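Putative thioesterase (PDB 5UGZ) acts as a type II thioesterase of the colibactin NRPS/PKS pathway, releasing biosynthetic intermediates, probably by hydrolysing the thioester that tethers them. Local coordinates at residues D78-F83 with H114-P119; M103-V108 with E218-R223. All coordinates share one frame; numbering follows the deposited sequence.

Helix 99-113 ties the two contacts together: 103-108 of interaction 2 lies on it, 114-119 of interaction 1 follows directly after it, and their centres are about 14 Å apart. Two further junctions join them. Helix 72-83 packs against helix 99-113, with Met103 set on Met72 and Ala75 and with Tyr80 N 4.0 Å from Leu107 CD1. On the loop side, Pro119 CG meets Val108 CG2 at 3.6 Å. The same helix begins just after Ser98, in a Gly96-Ser98-Gly100 pattern consistent with the nucleophile elbow of an alpha/beta-hydrolase, which would link both contacts to the probable catalytic serine through one helix.

Interaction 1: D78-F83 with H114-P119; sequences DLYQQF and HGHDMP
Tyr80 reaches from helix 72-83 to His114 and His116, and with Phe83 the four rings form an aromatic cluster beside the C-terminal end of helix 99-113, in what looks like an alpha/beta-hydrolase fold. The Tyr80 CB points toward the loop, and CG sits anti to the backbone N (chi1 179°), which carries the ring off the helix to meet the histidines coming from the opposite direction. Farther out, CE2 lies 3.8 Å from His114 CD2. CZ stands over the His114 face, offset toward its rim, and the two rings form a face-to-face stack with planes 28° apart. His114 ND1 is bonded to the carbonyl O of Tyr110, which helps to set the turn of that imidazole. On the other flank of the tyrosine, CE1 approaches His116 NE2 at 3.8 Å. The hydroxyl completes the reach: Tyr80 OH and His116 NE2 share a hydrogen bond of 2.7 Å, each lying in the plane of the other's ring, with either able to donate. Between the two histidines, Gly115 has positive phi (95°) and ends the helix in a Schellman motif, turning the chain toward His116. Phe83 presents its edge to the His116 face in a T-shaped pair, its CE2 lying 4.4 Å from His116 NE2.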
loop_
_atom_site.group_PDB
_atom_site.type_symbol
_atom_site.label_atom_id
_atom_site.label_comp_id
_atom_site.label_asym_id
_atom_site.label_seq_id
_atom_site.Cartn_x
_atom_site.Cartn_y
_atom_site.Cartn_z
ATOM N N ASP A 78 3.019 12.669 7.256
ATOM C CA ASP A 78 1.574 12.807 7.417
ATOM C C ASP A 78 0.954 11.525 7.964
ATOM O O ASP A 78 0.183 11.561 8.925
ATOM C CB ASP A 78 0.970 13.201 6.065
ATOM C CG ASP A 78 -0.542 13.357 6.085
ATOM O OD1 ASP A 78 -1.042 14.349 6.657
ATOM O OD2 ASP A 78 -1.223 12.514 5.463
ATOM N N LEU A 79 1.295 10.372 7.377
ATOM C CA LEU A 79 0.725 9.101 7.847
ATOM C C LEU A 79 1.224 8.730 9.242
ATOM O O LEU A 79 0.456 8.206 10.058
ATOM C CB LEU A 79 1.038 7.980 6.867
ATOM C CG LEU A 79 0.185 8.028 5.608
ATOM C CD1 LEU A 79 0.628 6.937 4.658
ATOM C CD2 LEU A 79 -1.281 7.901 5.945
ATOM N N TYR A 80 2.503 8.996 9.543
ATOM C CA TYR A 80 2.993 8.755 10.891
ATOM C C TYR A 80 2.148 9.476 11.933
ATOM O O TYR A 80 1.876 8.925 13.006
ATOM C CB TYR A 80 4.450 9.178 11.021
ATOM C CG TYR A 80 4.943 8.942 12.431
ATOM C CD1 TYR A 80 5.216 7.650 12.885
ATOM C CD2 TYR A 80 5.089 9.998 13.326
ATOM C CE1 TYR A 80 5.646 7.425 14.185
ATOM C CE2 TYR A 80 5.516 9.769 14.624
ATOM C CZ TYR A 80 5.794 8.479 15.038
ATOM O OH TYR A 80 6.217 8.243 16.320
ATOM N N GLN A 81 1.738 10.720 11.650
ATOM C CA GLN A 81 0.846 11.424 12.569
ATOM C C GLN A 81 -0.475 10.673 12.732
ATOM O O GLN A 81 -1.073 10.669 13.817
ATOM C CB GLN A 81 0.595 12.861 12.085
ATOM C CG GLN A 81 1.790 13.799 12.182
ATOM C CD GLN A 81 2.458 13.761 13.543
ATOM O OE1 GLN A 81 1.862 13.321 14.535
ATOM N NE2 GLN A 81 3.707 14.209 13.600
ATOM N N GLN A 82 -0.958 10.045 11.660
ATOM C CA GLN A 82 -2.138 9.194 11.780
ATOM C C GLN A 82 -1.837 7.980 12.649
ATOM O O GLN A 82 -2.558 7.688 13.610
ATOM C CB GLN A 82 -2.609 8.756 10.394
ATOM C CG GLN A 82 -2.745 9.882 9.396
ATOM C CD GLN A 82 -3.455 11.057 9.985
ATOM O OE1 GLN A 82 -4.533 10.908 10.563
ATOM N NE2 GLN A 82 -2.843 12.244 9.882
ATOM N N PHE A 83 -0.758 7.274 12.314
ATOM C CA PHE A 83 -0.316 6.095 13.046
ATOM C C PHE A 83 -0.331 6.324 14.553
ATOM O O PHE A 83 -0.846 5.486 15.303
ATOM C CB PHE A 83 1.082 5.724 12.533
ATOM C CG PHE A 83 1.802 4.689 13.349
ATOM C CD1 PHE A 83 1.537 3.342 13.181
ATOM C CD2 PHE A 83 2.778 5.068 14.251
ATOM C CE1 PHE A 83 2.210 2.411 13.903
ATOM C CE2 PHE A 83 3.454 4.130 14.980
ATOM C CZ PHE A 83 3.169 2.809 14.811
ATOM N N HIS A 114 11.978 6.614 14.704
ATOM C CA HIS A 114 11.424 7.262 15.881
ATOM C C HIS A 114 11.619 6.457 17.162
ATOM O O HIS A 114 11.362 6.976 18.249
ATOM C CB HIS A 114 9.936 7.552 15.660
ATOM C CG HIS A 114 9.682 8.819 14.903
ATOM N ND1 HIS A 114 9.887 8.928 13.548
ATOM C CD2 HIS A 114 9.268 10.038 15.318
ATOM C CE1 HIS A 114 9.586 10.152 13.158
ATOM N NE2 HIS A 114 9.212 10.847 14.214
ATOM N N GLY A 115 12.086 5.227 17.074
ATOM C CA GLY A 115 12.301 4.434 18.254
ATOM C C GLY A 115 11.177 3.514 18.648
ATOM O O GLY A 115 11.144 3.081 19.805
ATOM N N HIS A 116 10.256 3.206 17.743
ATOM C CA HIS A 116 9.241 2.198 18.000
ATOM C C HIS A 116 9.811 0.817 17.704
ATOM O O HIS A 116 10.836 0.679 17.041
ATOM C CB HIS A 116 7.997 2.452 17.149
ATOM C CG HIS A 116 7.332 3.762 17.431
ATOM N ND1 HIS A 116 6.442 3.935 18.466
ATOM C CD2 HIS A 116 7.424 4.961 16.810
ATOM C CE1 HIS A 116 6.014 5.186 18.472
ATOM N NE2 HIS A 116 6.596 5.829 17.477
ATOM N N ASP A 117 9.114 -0.214 18.177
ATOM C CA ASP A 117 9.551 -1.576 17.914
ATOM C C ASP A 117 9.254 -1.973 16.475
ATOM O O ASP A 117 8.501 -1.310 15.756
ATOM C CB ASP A 117 8.872 -2.579 18.844
ATOM C CG ASP A 117 9.112 -2.280 20.304
ATOM O OD1 ASP A 117 10.272 -1.977 20.683
ATOM O OD2 ASP A 117 8.126 -2.352 21.070
ATOM N N MET A 118 9.867 -3.085 16.078
ATOM C CA MET A 118 9.666 -3.669 14.759
ATOM C C MET A 118 8.239 -4.215 14.630
ATOM O O MET A 118 7.703 -4.768 15.592
ATOM C CB MET A 118 10.692 -4.787 14.554
ATOM C CG MET A 118 10.768 -5.418 13.175
ATOM S SD MET A 118 11.703 -4.534 11.906
ATOM C CE MET A 118 13.224 -4.135 12.756
ATOM N N PRO A 119 7.589 -4.057 13.466
ATOM C CA PRO A 119 6.311 -4.741 13.238
ATOM C C PRO A 119 6.451 -6.258 13.328
ATOM O O PRO A 119 7.551 -6.806 13.239
ATOM C CB PRO A 119 5.925 -4.312 11.817
ATOM C CG PRO A 119 7.228 -3.834 11.206
ATOM C CD PRO A 119 7.967 -3.210 12.321
#

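Interaction 2: M103-V108 with E218-R223; sequences MAFELV and EKFTTR
Phe105 and Phe220 carry the whole of this buried contact between helix 99-113 and the 3-10 turn that leads toward strand 225-230; only 84 Å² is buried in all. Along the helix, Met103 comes first and is turned to helix 72-83, where it packs on Met72 and Ala75. Its carbonyl O receives Leu107 N at 2.8 Å, as expected of regular helix. Ala104 follows, lying on Ile94 and Phe124 of the central parallel sheet. Next comes Phe105, whose CG is anti to the backbone N (chi1 174°), a setting that sends the ring away from the helix to the 3-10 turn. There its CE1 and CZ straddle Phe220 CD1, each 3.7 Å from it. The ring planes stand at 79° with centroids 5.2 Å apart, which makes this a T-shaped pair in which Phe105 gives the edge and Phe220 the face. Lys219 CG also lies over a face of Phe220, 4.0 Å above the ring plane.

Such a helix, following a sheet strand and lying on it, is consistent with the alpha/beta-hydrolase fold of the thioesterase family. Glu106 sets OE2 at the edge of the Phe105 ring, in its plane; that oxygen is hydrogen-bonded to Tyr185 OH while OE1 makes a salt bridge to Lys190. Val108 returns to the sheet, packing on Ile94, and its N bonds Ala104 O at 3.0 Å. On the other side of the contact, the chain after Phe220 is held by an ST turn: Arg223 N donates to Thr221 OG1 over 3.2 Å at a nearly straight 168°, and the same OG1 is also bonded to Cys196 O.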
loop_
_atom_site.group_PDB
_atom_site.type_symbol
_atom_site.label_atom_id
_atom_site.label_comp_id
_atom_site.label_asym_id
_atom_site.label_seq_id
_atom_site.Cartn_x
_atom_site.Cartn_y
_atom_site.Cartn_z
ATOM N N MET A 103 4.742 3.439 0.387
ATOM C CA MET A 103 4.544 4.231 1.590
ATOM C C MET A 103 4.649 3.373 2.841
ATOM O O MET A 103 5.222 3.808 3.837
ATOM C CB MET A 103 3.196 4.958 1.524
ATOM C CG MET A 103 3.159 6.020 0.436
ATOM S SD MET A 103 1.833 7.254 0.535
ATOM C CE MET A 103 2.172 7.994 2.118
ATOM N N ALA A 104 4.116 2.150 2.807
ATOM C CA ALA A 104 4.298 1.236 3.930
ATOM C C ALA A 104 5.775 0.960 4.186
ATOM O O ALA A 104 6.217 0.931 5.342
ATOM C CB ALA A 104 3.546 -0.067 3.683
ATOM N N PHE A 105 6.553 0.753 3.123
ATOM C CA PHE A 105 7.979 0.508 3.288
ATOM C C PHE A 105 8.675 1.700 3.928
ATOM O O PHE A 105 9.460 1.544 4.867
ATOM C CB PHE A 105 8.625 0.198 1.941
ATOM C CG PHE A 105 10.121 0.066 2.019
ATOM C CD1 PHE A 105 10.707 -1.106 2.468
ATOM C CD2 PHE A 105 10.941 1.123 1.652
ATOM C CE1 PHE A 105 12.096 -1.218 2.546
ATOM C CE2 PHE A 105 12.310 1.026 1.723
ATOM C CZ PHE A 105 12.895 -0.151 2.171
ATOM N N GLU A 106 8.425 2.896 3.401
ATOM C CA GLU A 106 9.075 4.101 3.903
ATOM C C GLU A 106 8.593 4.447 5.310
ATOM O O GLU A 106 9.369 4.932 6.138
ATOM C CB GLU A 106 8.816 5.253 2.924
ATOM C CG GLU A 106 9.518 5.095 1.559
ATOM C CD GLU A 106 11.043 5.170 1.672
ATOM O OE1 GLU A 106 11.516 5.854 2.583
ATOM O OE2 GLU A 106 11.773 4.552 0.869
ATOM N N LEU A 107 7.313 4.191 5.587
ATOM C CA LEU A 107 6.712 4.464 6.889
ATOM C C LEU A 107 7.275 3.573 7.996
ATOM O O LEU A 107 7.460 4.037 9.126
ATOM C CB LEU A 107 5.198 4.281 6.799
ATOM C CG LEU A 107 4.446 4.428 8.118
ATOM C CD1 LEU A 107 4.709 5.808 8.724
ATOM C CD2 LEU A 107 2.964 4.187 7.901
ATOM N N VAL A 108 7.507 2.283 7.719
ATOM C CA VAL A 108 8.044 1.412 8.762
ATOM C C VAL A 108 9.428 1.888 9.178
ATOM O O VAL A 108 9.733 1.986 10.371
ATOM C CB VAL A 108 8.052 -0.077 8.330
ATOM C CG1 VAL A 108 8.950 -0.338 7.131
ATOM C CG2 VAL A 108 8.494 -0.960 9.501
ATOM N N GLU A 218 13.790 -9.419 -1.170
ATOM C CA GLU A 218 14.240 -10.290 -0.090
ATOM C C GLU A 218 15.376 -9.692 0.732
ATOM O O GLU A 218 15.507 -10.014 1.920
ATOM C CB GLU A 218 14.641 -11.648 -0.677
ATOM C CG GLU A 218 13.433 -12.420 -1.218
ATOM C CD GLU A 218 13.800 -13.618 -2.070
ATOM O OE1 GLU A 218 14.988 -14.019 -2.083
ATOM O OE2 GLU A 218 12.889 -14.157 -2.738
ATOM N N LYS A 219 16.200 -8.820 0.152
ATOM C CA LYS A 219 17.293 -8.238 0.928
ATOM C C LYS A 219 16.828 -7.244 1.992
ATOM O O LYS A 219 17.647 -6.824 2.818
ATOM C CB LYS A 219 18.285 -7.539 0.001
ATOM C CG LYS A 219 17.634 -6.541 -0.929
ATOM C CD LYS A 219 18.659 -5.649 -1.579
ATOM C CE LYS A 219 18.009 -4.684 -2.548
ATOM N NZ LYS A 219 17.390 -5.400 -3.698
ATOM N N PHE A 220 15.557 -6.843 1.986
ATOM C CA PHE A 220 15.059 -5.807 2.883
ATOM C C PHE A 220 14.624 -6.342 4.240
ATOM O O PHE A 220 14.259 -5.550 5.115
ATOM C CB PHE A 220 13.907 -5.051 2.205
ATOM C CG PHE A 220 14.360 -4.205 1.058
ATOM C CD1 PHE A 220 15.058 -3.036 1.288
ATOM C CD2 PHE A 220 14.141 -4.601 -0.250
ATOM C CE1 PHE A 220 15.504 -2.266 0.235
ATOM C CE2 PHE A 220 14.584 -3.828 -1.313
ATOM C CZ PHE A 220 15.267 -2.670 -1.074
ATOM N N THR A 221 14.677 -7.661 4.441
ATOM C CA THR A 221 14.420 -8.282 5.730
ATOM C C THR A 221 15.378 -9.452 5.920
ATOM O O THR A 221 15.808 -10.081 4.952
ATOM C CB THR A 221 12.964 -8.765 5.835
ATOM O OG1 THR A 221 12.724 -9.309 7.142
ATOM C CG2 THR A 221 12.692 -9.830 4.799
ATOM N N THR A 222 15.727 -9.727 7.178
ATOM C CA THR A 222 16.497 -10.930 7.473
ATOM C C THR A 222 15.635 -12.173 7.565
ATOM O O THR A 222 16.180 -13.280 7.645
ATOM C CB THR A 222 17.241 -10.801 8.787
ATOM O OG1 THR A 222 16.284 -10.641 9.840
ATOM C CG2 THR A 222 18.185 -9.622 8.756
ATOM N N ARG A 223 14.316 -12.028 7.576
ATOM C CA ARG A 223 13.447 -13.182 7.680
ATOM C C ARG A 223 12.958 -13.602 6.301
ATOM O O ARG A 223 13.378 -13.086 5.261
ATOM C CB ARG A 223 12.303 -12.909 8.655
ATOM C CG ARG A 223 12.857 -12.702 10.039
ATOM C CD ARG A 223 11.900 -12.989 11.176
ATOM N NE ARG A 223 11.095 -14.194 11.011
ATOM C CZ ARG A 223 10.196 -14.590 11.904
ATOM N NH1 ARG A 223 10.017 -13.888 13.013
ATOM N NH2 ARG A 223 9.473 -15.679 11.700
#